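Local coordinates for protein carbamate kinase (Mycoplasma penetrans, PDB 4AXS) that probably catalyses the reversible transfer of a phosphoryl group between ATP and carbamate, as other carbamate kinases do, at residues 27-32 / 249-254; 76-81 / 97-102; 126-131 / 205-210; 229-234 / 291-296; 242-247 / 306-311. One frame throughout, in Å; residues are numbered along the deposited sequence.

Overall arrangement
Contacts 1 and 5 belong to one sheet, where strand 247-251 lies between 27-31 and 309-313, V250 N meeting I311 O at 2.7 Å in a probable hydrogen bond. Contact 4 brings the starts of helices 232-242 and 292-302 beside the C-terminal ends of the contact 1 strands, with centres about 11 Å apart and K232 and K294 packed on G32 and T252. Sulfates bound at contacts 1 and 4 suggest an anion-binding pocket, probably part of the active site. Contact 3 lies beyond strand 64-68, away from contact 5, its centre about 16 Å from that of contact 1. Contact 2 is remote, about 33 Å from contact 5 between centres, and like contact 3 touches the second subunit.

Contact 1. Residues 27-32 / 249-254; sequences IVIALG and VVLTAV. With SO4 (sulfate ion), chain C.
V249 O is met by two groups of strand 27-31, a backbone N-H and a C-H. A30 N lies 2.9 Å from V249 O, almost on the C=O axis, and I29 CA makes the weaker contact at 3.4 Å. The ladder continues on both sides, with V249 N 2.8 Å from V28 O and L251 N 3.1 Å from A30 O. V249 and A30 thus each spend both backbone polar groups on the other strand, the pattern of a parallel pair; the strands run 17° apart in the middle of the central sheet of the amino acid kinase fold, with 64-68 on the far flank of 27-31.

I29, L31, V249 and L251 share one face. With CG1 of I29 beside its own backbone N (chi1 -51°), the CG2 branch is left to reach L251 CD1 at 3.8 Å, and L31 CD1 meets the same methyl at 4.2 Å. I27 and V249 lie side by side through their CG2 methyls; branched residues of this kind suit extended backbone and give the face its apolar surface. On the other face A30 is small enough to fit beneath L236 of helix 232-242.

Beyond the strands the chemistry turns polar. G32, lacking a side chain, lets sulfate O3 come within 3.6 Å of its CA, and the T252 hydroxyl bonds sulfate O1, though the modelled length is doubtful. N34 ND2 also binds this ion. A buried strand pair with apolar side chains that ends in small residues and polar donors is consistent with a phosphate-accepting pocket at the strand ends.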
# COMPACT_ATOMS: atom_id res chain seq x y z
N ILE A 27 -16.88 -13.04 6.65
CA ILE A 27 -16.07 -14.02 5.92
C ILE A 27 -14.70 -13.48 5.48
O ILE A 27 -14.62 -12.50 4.75
CB ILE A 27 -16.79 -14.48 4.64
CG1 ILE A 27 -18.17 -15.06 4.99
CG2 ILE A 27 -15.93 -15.49 3.90
CD1 ILE A 27 -19.11 -15.15 3.80
N VAL A 28 -13.64 -14.13 5.94
CA VAL A 28 -12.29 -13.77 5.53
C VAL A 28 -11.82 -14.69 4.43
O VAL A 28 -11.80 -15.92 4.58
CB VAL A 28 -11.29 -13.88 6.69
CG1 VAL A 28 -9.88 -13.70 6.17
CG2 VAL A 28 -11.61 -12.85 7.76
N ILE A 29 -11.44 -14.10 3.30
CA ILE A 29 -11.04 -14.88 2.14
C ILE A 29 -9.57 -14.63 1.82
O ILE A 29 -9.13 -13.49 1.78
CB ILE A 29 -11.92 -14.56 0.91
CG1 ILE A 29 -13.40 -14.65 1.28
CG2 ILE A 29 -11.62 -15.51 -0.24
CD1 ILE A 29 -14.34 -14.58 0.10
N ALA A 30 -8.82 -15.70 1.57
CA ALA A 30 -7.40 -15.60 1.27
C ALA A 30 -7.08 -16.11 -0.13
O ALA A 30 -7.29 -17.28 -0.43
CB ALA A 30 -6.59 -16.35 2.32
N LEU A 31 -6.54 -15.24 -0.98
CA LEU A 31 -6.28 -15.57 -2.38
C LEU A 31 -4.80 -15.82 -2.67
O LEU A 31 -3.97 -14.92 -2.53
CB LEU A 31 -6.80 -14.45 -3.27
CG LEU A 31 -6.52 -14.43 -4.77
CD1 LEU A 31 -7.25 -15.53 -5.49
CD2 LEU A 31 -6.94 -13.07 -5.33
N GLY A 32 -4.46 -17.04 -3.08
CA GLY A 32 -3.08 -17.39 -3.32
C GLY A 32 -2.40 -16.50 -4.33
O GLY A 32 -3.03 -15.98 -5.23
N VAL A 249 -12.18 -18.68 4.42
CA VAL A 249 -12.03 -19.44 3.18
C VAL A 249 -10.64 -19.31 2.59
O VAL A 249 -10.17 -18.20 2.34
CB VAL A 249 -13.01 -18.99 2.09
CG1 VAL A 249 -12.72 -19.75 0.79
CG2 VAL A 249 -14.45 -19.17 2.54
N VAL A 250 -10.01 -20.45 2.35
CA VAL A 250 -8.68 -20.51 1.76
C VAL A 250 -8.78 -20.98 0.31
O VAL A 250 -9.10 -22.15 0.06
CB VAL A 250 -7.79 -21.48 2.56
CG1 VAL A 250 -6.46 -21.71 1.85
CG2 VAL A 250 -7.60 -20.97 4.00
N LEU A 251 -8.52 -20.07 -0.63
CA LEU A 251 -8.67 -20.38 -2.05
C LEU A 251 -7.44 -21.06 -2.57
O LEU A 251 -6.32 -20.62 -2.32
CB LEU A 251 -8.96 -19.14 -2.87
CG LEU A 251 -10.28 -18.47 -2.55
CD1 LEU A 251 -10.48 -17.26 -3.46
CD2 LEU A 251 -11.43 -19.47 -2.70
N THR A 252 -7.65 -22.14 -3.30
CA THR A 252 -6.58 -23.04 -3.64
C THR A 252 -7.07 -23.90 -4.78
O THR A 252 -8.28 -24.00 -4.99
CB THR A 252 -6.21 -23.93 -2.43
OG1 THR A 252 -4.92 -24.53 -2.63
CG2 THR A 252 -7.27 -25.02 -2.21
N ALA A 253 -6.15 -24.51 -5.52
CA ALA A 253 -6.49 -25.13 -6.80
C ALA A 253 -7.04 -26.55 -6.69
O ALA A 253 -6.81 -27.36 -7.58
CB ALA A 253 -5.28 -25.11 -7.73
N VAL A 254 -7.75 -26.85 -5.60
CA VAL A 254 -8.33 -28.18 -5.43
C VAL A 254 -9.81 -28.14 -5.06
O VAL A 254 -10.26 -27.23 -4.37
CB VAL A 254 -7.58 -29.01 -4.34
CG1 VAL A 254 -6.08 -29.02 -4.61
CG2 VAL A 254 -7.90 -28.48 -2.94
S SO4 C . -2.27 -22.25 -4.08
O1 SO4 C . -3.38 -23.16 -3.86
O2 SO4 C . -2.09 -22.11 -5.53
O3 SO4 C . -2.58 -20.96 -3.46
O4 SO4 C . -1.05 -22.78 -3.47

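Contact 2. Residues 76-81 / 97-102; sequences MIFNAF and AEAGGM
I77, F78 and F81 meet A99 and M102 where helices 71-83 and 96-121 pack, their local axes 9.1 Å apart and inclined at 126°. The pair forms a two-helix unit, closed by a short connection and set at the interface with the second subunit, and a Met-aromatic contact lies within it.

The aliphatic contacts form its middle. A99 has only a methyl to offer: its CB lies 3.8 Å from F78 CB and also meets the edge of the F78 ring, near the ring plane. F78 can offer that edge because its CG is turned away from the backbone N (chi1 180°), and the ring goes on to an edge-to-face contact with F96. The CG2 branch of I77 touches both partners, 4.0 Å from A99 CB and 3.8 Å from M102 SD.

I77 and M102 also meet the second subunit, where I77 packs on F81 and M102 on M102 of that chain, and nearby E98 OE2 is hydrogen-bonded to H110 NE2 of the same neighbour. Flexible, polarisable methionine suits a place where it must fit partners in both subunits.

The sulfur-aromatic contact comes last. M102 is extended beyond CG (chi2 177°), which carries its thioether out to F81 approaching from the opposite direction. M102 SD lies oblique to the F81 ring, 4.8 Å from its centroid. M102 SD is 3.6 Å from F81 CE2, and M102 CE lies 3.8 Å from F81 CZ.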
# COMPACT_ATOMS: atom_id res chain seq x y z
N MET A 76 9.19 -11.56 -8.36
CA MET A 76 9.43 -10.88 -9.61
C MET A 76 10.05 -9.54 -9.41
O MET A 76 10.84 -9.09 -10.22
CB MET A 76 8.14 -10.68 -10.36
CG MET A 76 8.07 -9.39 -11.13
SD MET A 76 6.54 -9.28 -12.06
CE MET A 76 5.72 -8.00 -11.15
N ILE A 77 9.68 -8.90 -8.33
CA ILE A 77 10.08 -7.55 -8.07
C ILE A 77 11.44 -7.55 -7.48
O ILE A 77 12.20 -6.67 -7.72
CB ILE A 77 9.13 -6.87 -7.08
CG1 ILE A 77 7.83 -6.46 -7.75
CG2 ILE A 77 9.80 -5.67 -6.47
CD1 ILE A 77 6.65 -6.27 -6.83
N PHE A 78 11.73 -8.55 -6.69
CA PHE A 78 12.99 -8.62 -5.98
C PHE A 78 14.14 -9.08 -6.87
O PHE A 78 15.24 -8.57 -6.78
CB PHE A 78 12.83 -9.55 -4.79
CG PHE A 78 14.06 -9.71 -3.99
CD1 PHE A 78 14.36 -8.82 -3.00
CD2 PHE A 78 14.91 -10.76 -4.23
CE1 PHE A 78 15.49 -8.97 -2.24
CE2 PHE A 78 16.03 -10.92 -3.48
CZ PHE A 78 16.32 -10.03 -2.49
N ASN A 79 13.86 -10.04 -7.72
CA ASN A 79 14.76 -10.49 -8.75
C ASN A 79 15.24 -9.32 -9.58
O ASN A 79 16.38 -8.92 -9.53
CB ASN A 79 14.04 -11.44 -9.68
CG ASN A 79 13.99 -12.84 -9.13
OD1 ASN A 79 14.64 -13.15 -8.18
ND2 ASN A 79 13.24 -13.70 -9.76
N ALA A 80 14.30 -8.79 -10.34
CA ALA A 80 14.42 -7.57 -11.10
C ALA A 80 15.36 -6.47 -10.58
O ALA A 80 15.94 -5.77 -11.37
CB ALA A 80 13.05 -6.99 -11.34
N PHE A 81 15.48 -6.29 -9.28
CA PHE A 81 16.30 -5.20 -8.79
C PHE A 81 17.69 -5.73 -8.75
O PHE A 81 18.66 -5.03 -8.60
CB PHE A 81 15.89 -4.83 -7.40
CG PHE A 81 14.97 -3.67 -7.33
CD1 PHE A 81 15.40 -2.41 -7.59
CD2 PHE A 81 13.65 -3.84 -6.98
CE1 PHE A 81 14.54 -1.34 -7.50
CE2 PHE A 81 12.79 -2.79 -6.91
CZ PHE A 81 13.23 -1.53 -7.16
N ALA A 97 12.14 -7.20 2.49
CA ALA A 97 11.07 -6.42 3.12
C ALA A 97 10.54 -5.36 2.17
O ALA A 97 9.33 -5.27 1.94
CB ALA A 97 11.54 -5.77 4.40
N GLU A 98 11.44 -4.58 1.59
CA GLU A 98 11.03 -3.48 0.71
C GLU A 98 10.32 -3.99 -0.55
O GLU A 98 9.40 -3.36 -1.04
CB GLU A 98 12.20 -2.53 0.36
CG GLU A 98 12.59 -1.56 1.49
CD GLU A 98 13.59 -2.15 2.49
OE1 GLU A 98 14.06 -3.28 2.27
OE2 GLU A 98 13.90 -1.49 3.51
N ALA A 99 10.76 -5.14 -1.06
CA ALA A 99 10.08 -5.77 -2.20
C ALA A 99 8.71 -6.37 -1.83
O ALA A 99 7.86 -6.58 -2.71
CB ALA A 99 10.97 -6.83 -2.82
N GLY A 100 8.50 -6.65 -0.55
CA GLY A 100 7.18 -7.01 -0.07
C GLY A 100 6.30 -5.76 0.03
O GLY A 100 5.08 -5.82 -0.16
N GLY A 101 6.94 -4.63 0.33
CA GLY A 101 6.22 -3.38 0.42
C GLY A 101 5.68 -3.03 -0.96
O GLY A 101 4.50 -2.67 -1.12
N MET A 102 6.54 -3.17 -1.96
CA MET A 102 6.17 -2.92 -3.35
C MET A 102 5.18 -3.97 -3.84
O MET A 102 4.30 -3.67 -4.65
CB MET A 102 7.42 -2.95 -4.23
CG MET A 102 8.53 -2.03 -3.77
SD MET A 102 9.97 -2.21 -4.81
CE MET A 102 11.14 -1.10 -4.01

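Contact 3. Residues 126-131 / 205-210; sequences KDVLYF and VCIVGG
V128, V205, Y130 and I207 form the apolar centre on one face of a parallel strand pair. V205 CG1 stands between its backbone N and carbonyl carbon (chi1 44°) and meets V128 CG2. I207 reaches V128 CG1 with its CD1, while its CG2 meets Y130 CD2, the two side chains crossing at about a right angle. Helix 96-121 lies against this face through I115.

On the other face F131 lies alongside V208, with F131 CD1 3.4 Å from V208 CG1. C206 comes to the edge of the F131 ring, its CB in the ring plane and its sulfur in a Cys sulfur-aromatic contact.

The strands belong to the open alpha/beta sandwich of the amino acid kinase fold: C206 and V208 also bond V66, and F131 meets F131 of the second subunit. Across the pair, I207 N bonds L129 O at 2.7 Å, the donor tilted 28° from the carbonyl plane, and F131 N bonds I207 O at 3.0 Å.

At the polar end, Y130 OH is hydrogen-bonded to H68 NE2 and lies 3.4 Å from the CA of G210, whose lack of a side chain leaves room. A water donates to F131 O and accepts from G210 N at 3.0 Å.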
# COMPACT_ATOMS: atom_id res chain seq x y z
N LYS A 126 -20.09 1.03 -1.08
CA LYS A 126 -19.22 0.59 0.01
C LYS A 126 -17.79 1.02 -0.30
O LYS A 126 -17.37 0.98 -1.45
CB LYS A 126 -19.25 -0.93 0.13
CG LYS A 126 -19.77 -1.43 1.46
CD LYS A 126 -20.05 -2.91 1.42
CE LYS A 126 -20.78 -3.34 2.70
NZ LYS A 126 -21.89 -2.39 3.02
N ASP A 127 -17.05 1.43 0.72
CA ASP A 127 -15.66 1.79 0.48
C ASP A 127 -14.72 0.59 0.56
O ASP A 127 -14.60 -0.05 1.62
CB ASP A 127 -15.20 2.90 1.43
CG ASP A 127 -15.65 4.28 0.97
OD1 ASP A 127 -15.76 4.50 -0.26
OD2 ASP A 127 -15.89 5.14 1.84
N VAL A 128 -14.07 0.27 -0.57
CA VAL A 128 -13.01 -0.74 -0.56
C VAL A 128 -11.68 -0.10 -0.18
O VAL A 128 -11.28 0.90 -0.77
CB VAL A 128 -12.85 -1.46 -1.92
CG1 VAL A 128 -12.01 -2.71 -1.74
CG2 VAL A 128 -14.20 -1.85 -2.50
N LEU A 129 -11.01 -0.68 0.82
CA LEU A 129 -9.75 -0.17 1.36
C LEU A 129 -8.60 -1.17 1.22
O LEU A 129 -8.82 -2.37 1.24
CB LEU A 129 -9.93 0.16 2.85
CG LEU A 129 -10.44 1.54 3.28
CD1 LEU A 129 -11.21 2.22 2.16
CD2 LEU A 129 -11.28 1.43 4.55
N TYR A 130 -7.37 -0.68 1.05
CA TYR A 130 -6.17 -1.52 1.08
C TYR A 130 -5.18 -0.96 2.07
O TYR A 130 -4.55 0.06 1.81
CB TYR A 130 -5.47 -1.65 -0.29
CG TYR A 130 -4.42 -2.75 -0.28
CD1 TYR A 130 -3.16 -2.53 0.29
CD2 TYR A 130 -4.69 -4.01 -0.80
CE1 TYR A 130 -2.21 -3.54 0.33
CE2 TYR A 130 -3.75 -5.03 -0.78
CZ TYR A 130 -2.52 -4.80 -0.21
OH TYR A 130 -1.60 -5.83 -0.19
N PHE A 131 -5.04 -1.63 3.21
CA PHE A 131 -4.06 -1.25 4.21
C PHE A 131 -2.72 -1.92 3.96
O PHE A 131 -2.61 -3.14 3.95
CB PHE A 131 -4.53 -1.61 5.62
CG PHE A 131 -5.88 -1.07 5.97
CD1 PHE A 131 -7.02 -1.80 5.70
CD2 PHE A 131 -6.01 0.17 6.57
CE1 PHE A 131 -8.28 -1.31 6.02
CE2 PHE A 131 -7.27 0.67 6.90
CZ PHE A 131 -8.40 -0.08 6.62
N VAL A 205 -15.23 -2.78 2.98
CA VAL A 205 -14.57 -3.99 2.50
C VAL A 205 -13.05 -3.77 2.47
O VAL A 205 -12.52 -3.10 1.59
CB VAL A 205 -15.10 -4.43 1.12
CG1 VAL A 205 -15.26 -3.25 0.22
CG2 VAL A 205 -14.20 -5.48 0.50
N CYS A 206 -12.37 -4.37 3.45
CA CYS A 206 -10.98 -4.10 3.77
C CYS A 206 -10.01 -5.16 3.26
O CYS A 206 -10.13 -6.33 3.59
CB CYS A 206 -10.81 -4.05 5.29
SG CYS A 206 -11.93 -2.97 6.14
N ILE A 207 -9.00 -4.72 2.51
CA ILE A 207 -7.97 -5.63 2.02
C ILE A 207 -6.73 -5.50 2.88
O ILE A 207 -6.15 -4.42 2.99
CB ILE A 207 -7.63 -5.35 0.55
CG1 ILE A 207 -8.91 -5.22 -0.28
CG2 ILE A 207 -6.73 -6.45 0.00
CD1 ILE A 207 -8.67 -4.77 -1.70
N VAL A 208 -6.33 -6.61 3.50
CA VAL A 208 -5.20 -6.62 4.43
C VAL A 208 -4.37 -7.89 4.32
O VAL A 208 -4.74 -8.85 3.62
CB VAL A 208 -5.67 -6.51 5.87
CG1 VAL A 208 -6.24 -5.13 6.15
CG2 VAL A 208 -6.69 -7.59 6.18
N GLY A 209 -3.25 -7.91 5.03
CA GLY A 209 -2.37 -9.07 5.07
C GLY A 209 -1.84 -9.45 3.70
O GLY A 209 -1.66 -10.65 3.41
N GLY A 210 -1.59 -8.45 2.86
CA GLY A 210 -1.04 -8.69 1.53
C GLY A 210 0.28 -9.43 1.65
O GLY A 210 1.17 -8.99 2.36
O HOH W 1 -1.99 -5.51 2.91

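Contact 4. Residues 229-234 / 291-296; sequences VIDKDF and MLPKIK. With SO4 (sulfate ion), chain B.
D233 and K294 join two helix starts through a weak salt bridge near the protein surface, part of a K232-D233-K294 network where the first turns of helices 232-242 and 292-302 come together. K294 NZ stands 3.4 Å from D233 OD2; its stronger polar partner is S290 O. The K294 chain runs alongside the D233 carboxylate, K294 CG lying 3.2 Å from D233 OD2. K232 holds the carboxylate more firmly, its NZ 2.9 Å from D233 OD1 and above the carboxylate plane.

K232 gets there by folding back, with CG between backbone N and carbonyl carbon (chi1 68°) and a further bend at chi2; its NZ also gives a hydrogen bond to sulfate O4, whose ion is bonded to G33 N. The lysines are thus gathered about anions, consistent with a phosphate-binding pocket.

D231 is the N-cap of helix 232-242, a usual place for aspartate: its OD1 accepts from F234 N at 3.0 Å and more weakly from D233 N. The D231 and P293 side chains cross at about a right angle, bringing D231 OD2 3.4 Å from P293 CB. P293 suits a first helical turn, where no backbone N-H is needed for helix bonding. D231 OD1 also lies over one face of the F234 ring, whose CE1 is 3.4 Å from P293 O and 4.2 Å from K296 CB.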
# COMPACT_ATOMS: atom_id res chain seq x y z
N VAL A 229 9.54 -14.05 5.24
CA VAL A 229 8.14 -14.06 4.84
C VAL A 229 7.24 -14.56 5.96
O VAL A 229 7.69 -15.08 6.99
CB VAL A 229 7.92 -14.97 3.63
CG1 VAL A 229 8.80 -14.55 2.48
CG2 VAL A 229 8.17 -16.42 4.01
N ILE A 230 5.95 -14.39 5.75
CA ILE A 230 4.96 -14.86 6.67
C ILE A 230 3.95 -15.53 5.79
O ILE A 230 3.56 -14.97 4.77
CB ILE A 230 4.33 -13.70 7.42
CG1 ILE A 230 5.37 -13.10 8.37
CG2 ILE A 230 3.07 -14.14 8.14
CD1 ILE A 230 5.02 -11.77 8.91
N ASP A 231 3.58 -16.75 6.15
CA ASP A 231 2.62 -17.52 5.39
C ASP A 231 1.28 -16.79 5.42
O ASP A 231 0.72 -16.53 6.49
CB ASP A 231 2.51 -18.92 6.00
CG ASP A 231 1.49 -19.78 5.29
OD1 ASP A 231 0.28 -19.54 5.48
OD2 ASP A 231 1.91 -20.68 4.53
N LYS A 232 0.78 -16.43 4.24
CA LYS A 232 -0.43 -15.64 4.12
C LYS A 232 -1.65 -16.33 4.75
O LYS A 232 -2.54 -15.67 5.28
CB LYS A 232 -0.70 -15.26 2.66
CG LYS A 232 -1.06 -16.42 1.72
CD LYS A 232 -2.56 -16.62 1.64
CE LYS A 232 -2.96 -17.31 0.34
NZ LYS A 232 -2.50 -18.74 0.29
N ASP A 233 -1.69 -17.67 4.71
CA ASP A 233 -2.81 -18.38 5.34
C ASP A 233 -2.80 -18.19 6.88
O ASP A 233 -3.81 -17.81 7.46
CB ASP A 233 -2.85 -19.86 4.90
CG ASP A 233 -3.00 -20.02 3.38
OD1 ASP A 233 -3.91 -19.40 2.78
OD2 ASP A 233 -2.22 -20.80 2.77
N PHE A 234 -1.66 -18.42 7.52
CA PHE A 234 -1.48 -18.07 8.93
C PHE A 234 -1.87 -16.62 9.18
O PHE A 234 -2.60 -16.30 10.12
CB PHE A 234 -0.00 -18.20 9.33
CG PHE A 234 0.52 -19.61 9.40
CD1 PHE A 234 -0.33 -20.70 9.44
CD2 PHE A 234 1.89 -19.84 9.45
CE1 PHE A 234 0.17 -21.97 9.53
CE2 PHE A 234 2.39 -21.13 9.53
CZ PHE A 234 1.53 -22.19 9.56
N MET A 291 -0.31 -27.80 1.22
CA MET A 291 -1.56 -28.00 1.95
C MET A 291 -1.40 -27.88 3.47
O MET A 291 -2.29 -27.38 4.16
CB MET A 291 -2.18 -29.34 1.58
CG MET A 291 -3.59 -29.52 2.09
SD MET A 291 -4.77 -28.43 1.27
CE MET A 291 -4.54 -28.91 -0.45
N LEU A 292 -0.27 -28.35 3.98
CA LEU A 292 -0.05 -28.42 5.42
C LEU A 292 -0.34 -27.10 6.12
O LEU A 292 -1.18 -27.05 7.02
CB LEU A 292 1.36 -28.93 5.74
CG LEU A 292 1.61 -29.48 7.15
CD1 LEU A 292 0.49 -30.45 7.58
CD2 LEU A 292 2.98 -30.14 7.24
N PRO A 293 0.35 -26.02 5.71
CA PRO A 293 0.18 -24.69 6.31
C PRO A 293 -1.26 -24.21 6.23
O PRO A 293 -1.71 -23.56 7.18
CB PRO A 293 1.07 -23.80 5.44
CG PRO A 293 2.11 -24.70 4.91
CD PRO A 293 1.39 -26.00 4.66
N LYS A 294 -1.96 -24.51 5.14
CA LYS A 294 -3.35 -24.09 4.98
C LYS A 294 -4.24 -24.84 5.95
O LYS A 294 -5.14 -24.27 6.58
CB LYS A 294 -3.84 -24.34 3.55
CG LYS A 294 -2.86 -23.96 2.46
CD LYS A 294 -3.41 -24.32 1.09
CE LYS A 294 -3.18 -23.19 0.11
NZ LYS A 294 -1.75 -22.76 0.09
N ILE A 295 -3.98 -26.13 6.08
CA ILE A 295 -4.68 -26.97 7.02
C ILE A 295 -4.46 -26.45 8.43
O ILE A 295 -5.41 -26.16 9.16
CB ILE A 295 -4.16 -28.41 6.94
CG1 ILE A 295 -4.54 -29.03 5.59
CG2 ILE A 295 -4.67 -29.25 8.12
CD1 ILE A 295 -6.02 -28.95 5.28
N LYS A 296 -3.19 -26.34 8.81
CA LYS A 296 -2.84 -25.91 10.15
C LYS A 296 -3.45 -24.55 10.48
O LYS A 296 -4.09 -24.37 11.52
CB LYS A 296 -1.32 -25.86 10.29
CG LYS A 296 -0.66 -27.23 10.33
CD LYS A 296 0.86 -27.12 10.17
CE LYS A 296 1.61 -28.10 11.06
NZ LYS A 296 3.09 -28.03 10.85
S SO4 B . 1.32 -17.79 -1.79
O1 SO4 B . 2.52 -17.18 -1.20
O2 SO4 B . 0.58 -16.72 -2.44
O3 SO4 B . 1.65 -18.81 -2.80
O4 SO4 B . 0.53 -18.48 -0.76

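Contact 5. Residues 242-247 / 306-311; sequences AVNADI and PNRSAI
R308, I247 and D246 bury the most surface where the turn after helix 232-242 meets the approach to strand 309-313. R308 lies across this turn. The backbones run close here, leaving R308 CB 3.0 Å from D246 O. With CG between backbone N and carbonyl carbon (chi1 56°) and a bend at chi3, the rest of the long chain carries the guanidinium to the carboxamide of N244, which lies at the guanidinium's edge with the two planes 73° apart. An arginine suits this position because it can span the turn and still bond beyond it: NH1 is hydrogen-bonded to F301 O, at the end of helix 292-302.

D246 contributes mainly backbone. Its carbonyl accepts a weak bond, S309 N lying 3.3 Å from D246 O, while its carboxylate turns elsewhere, OD2 receiving R26 N.

I247 begins the strand and supplies the apolar part. It lies side by side with I311, I247 CG2 being 4.0 Å from I311 CD1, and its CG1 passes S309 OG at the same separation. The backbone adds a C-H contact, I247 CA to S309 O at 3.6 Å.

N244, with positive phi, is the C-prime residue of a Schellman motif that closes helix 232-242. The chain thus passes from a capped helix into a strand laid beside 309-313, the helix-to-strand return of an alpha/beta fold such as that of the amino acid kinases.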
# COMPACT_ATOMS: atom_id res chain seq x y z
N ALA A 242 -8.94 -11.92 14.90
CA ALA A 242 -9.05 -10.57 15.47
C ALA A 242 -10.33 -9.82 15.06
O ALA A 242 -10.90 -9.09 15.86
CB ALA A 242 -7.81 -9.73 15.13
N VAL A 243 -10.76 -10.01 13.82
CA VAL A 243 -12.04 -9.46 13.38
C VAL A 243 -13.18 -10.38 13.79
O VAL A 243 -14.36 -10.02 13.74
CB VAL A 243 -12.06 -9.27 11.85
CG1 VAL A 243 -11.11 -8.15 11.44
CG2 VAL A 243 -11.68 -10.56 11.15
N ASN A 244 -12.82 -11.60 14.19
CA ASN A 244 -13.79 -12.57 14.68
C ASN A 244 -14.93 -12.87 13.71
O ASN A 244 -16.10 -12.81 14.08
CB ASN A 244 -14.35 -12.11 16.02
CG ASN A 244 -14.86 -13.26 16.86
OD1 ASN A 244 -14.52 -13.38 18.04
ND2 ASN A 244 -15.68 -14.13 16.26
N ALA A 245 -14.57 -13.16 12.46
CA ALA A 245 -15.54 -13.59 11.45
C ALA A 245 -15.99 -14.99 11.76
O ALA A 245 -15.50 -15.63 12.69
CB ALA A 245 -14.93 -13.55 10.06
N ASP A 246 -16.93 -15.48 10.96
CA ASP A 246 -17.45 -16.82 11.12
C ASP A 246 -16.62 -17.77 10.28
O ASP A 246 -16.03 -18.72 10.78
CB ASP A 246 -18.90 -16.87 10.66
CG ASP A 246 -19.70 -15.69 11.15
OD1 ASP A 246 -19.58 -15.37 12.36
OD2 ASP A 246 -20.42 -15.07 10.32
N ILE A 247 -16.57 -17.48 8.98
CA ILE A 247 -15.88 -18.33 8.03
C ILE A 247 -14.51 -17.76 7.62
O ILE A 247 -14.31 -16.55 7.53
CB ILE A 247 -16.75 -18.55 6.76
CG1 ILE A 247 -18.13 -19.10 7.12
CG2 ILE A 247 -16.05 -19.48 5.78
CD1 ILE A 247 -19.21 -18.05 7.30
N PRO A 306 -17.01 -23.58 18.23
CA PRO A 306 -18.10 -24.29 17.57
C PRO A 306 -18.88 -23.40 16.59
O PRO A 306 -19.56 -23.91 15.70
CB PRO A 306 -18.99 -24.70 18.74
CG PRO A 306 -18.02 -24.85 19.90
CD PRO A 306 -16.98 -23.80 19.69
N ASN A 307 -18.75 -22.09 16.74
CA ASN A 307 -19.50 -21.15 15.90
C ASN A 307 -18.82 -20.73 14.58
O ASN A 307 -19.24 -19.75 13.95
CB ASN A 307 -19.91 -19.91 16.72
CG ASN A 307 -18.77 -19.35 17.59
OD1 ASN A 307 -18.56 -18.14 17.62
ND2 ASN A 307 -18.06 -20.23 18.30
N ARG A 308 -17.78 -21.45 14.17
CA ARG A 308 -16.97 -21.04 13.01
C ARG A 308 -16.38 -22.21 12.24
O ARG A 308 -16.01 -23.23 12.82
CB ARG A 308 -15.85 -20.08 13.44
CG ARG A 308 -14.92 -20.63 14.53
CD ARG A 308 -13.70 -19.73 14.76
NE ARG A 308 -14.07 -18.35 15.08
CZ ARG A 308 -13.23 -17.43 15.55
NH1 ARG A 308 -11.95 -17.73 15.78
NH2 ARG A 308 -13.67 -16.20 15.81
N SER A 309 -16.28 -22.05 10.92
CA SER A 309 -15.70 -23.08 10.07
C SER A 309 -14.58 -22.52 9.20
O SER A 309 -14.31 -21.31 9.21
CB SER A 309 -16.78 -23.74 9.20
OG SER A 309 -17.66 -22.78 8.65
N ALA A 310 -13.91 -23.39 8.46
CA ALA A 310 -12.88 -22.97 7.52
C ALA A 310 -13.05 -23.77 6.26
O ALA A 310 -13.19 -25.00 6.30
CB ALA A 310 -11.48 -23.16 8.11
N ILE A 311 -13.05 -23.09 5.12
CA ILE A 311 -13.30 -23.79 3.88
C ILE A 311 -12.10 -23.74 2.98
O ILE A 311 -11.59 -22.66 2.70
CB ILE A 311 -14.52 -23.22 3.15
CG1 ILE A 311 -15.77 -23.35 4.03
CG2 ILE A 311 -14.73 -23.95 1.82
CD1 ILE A 311 -16.97 -22.60 3.50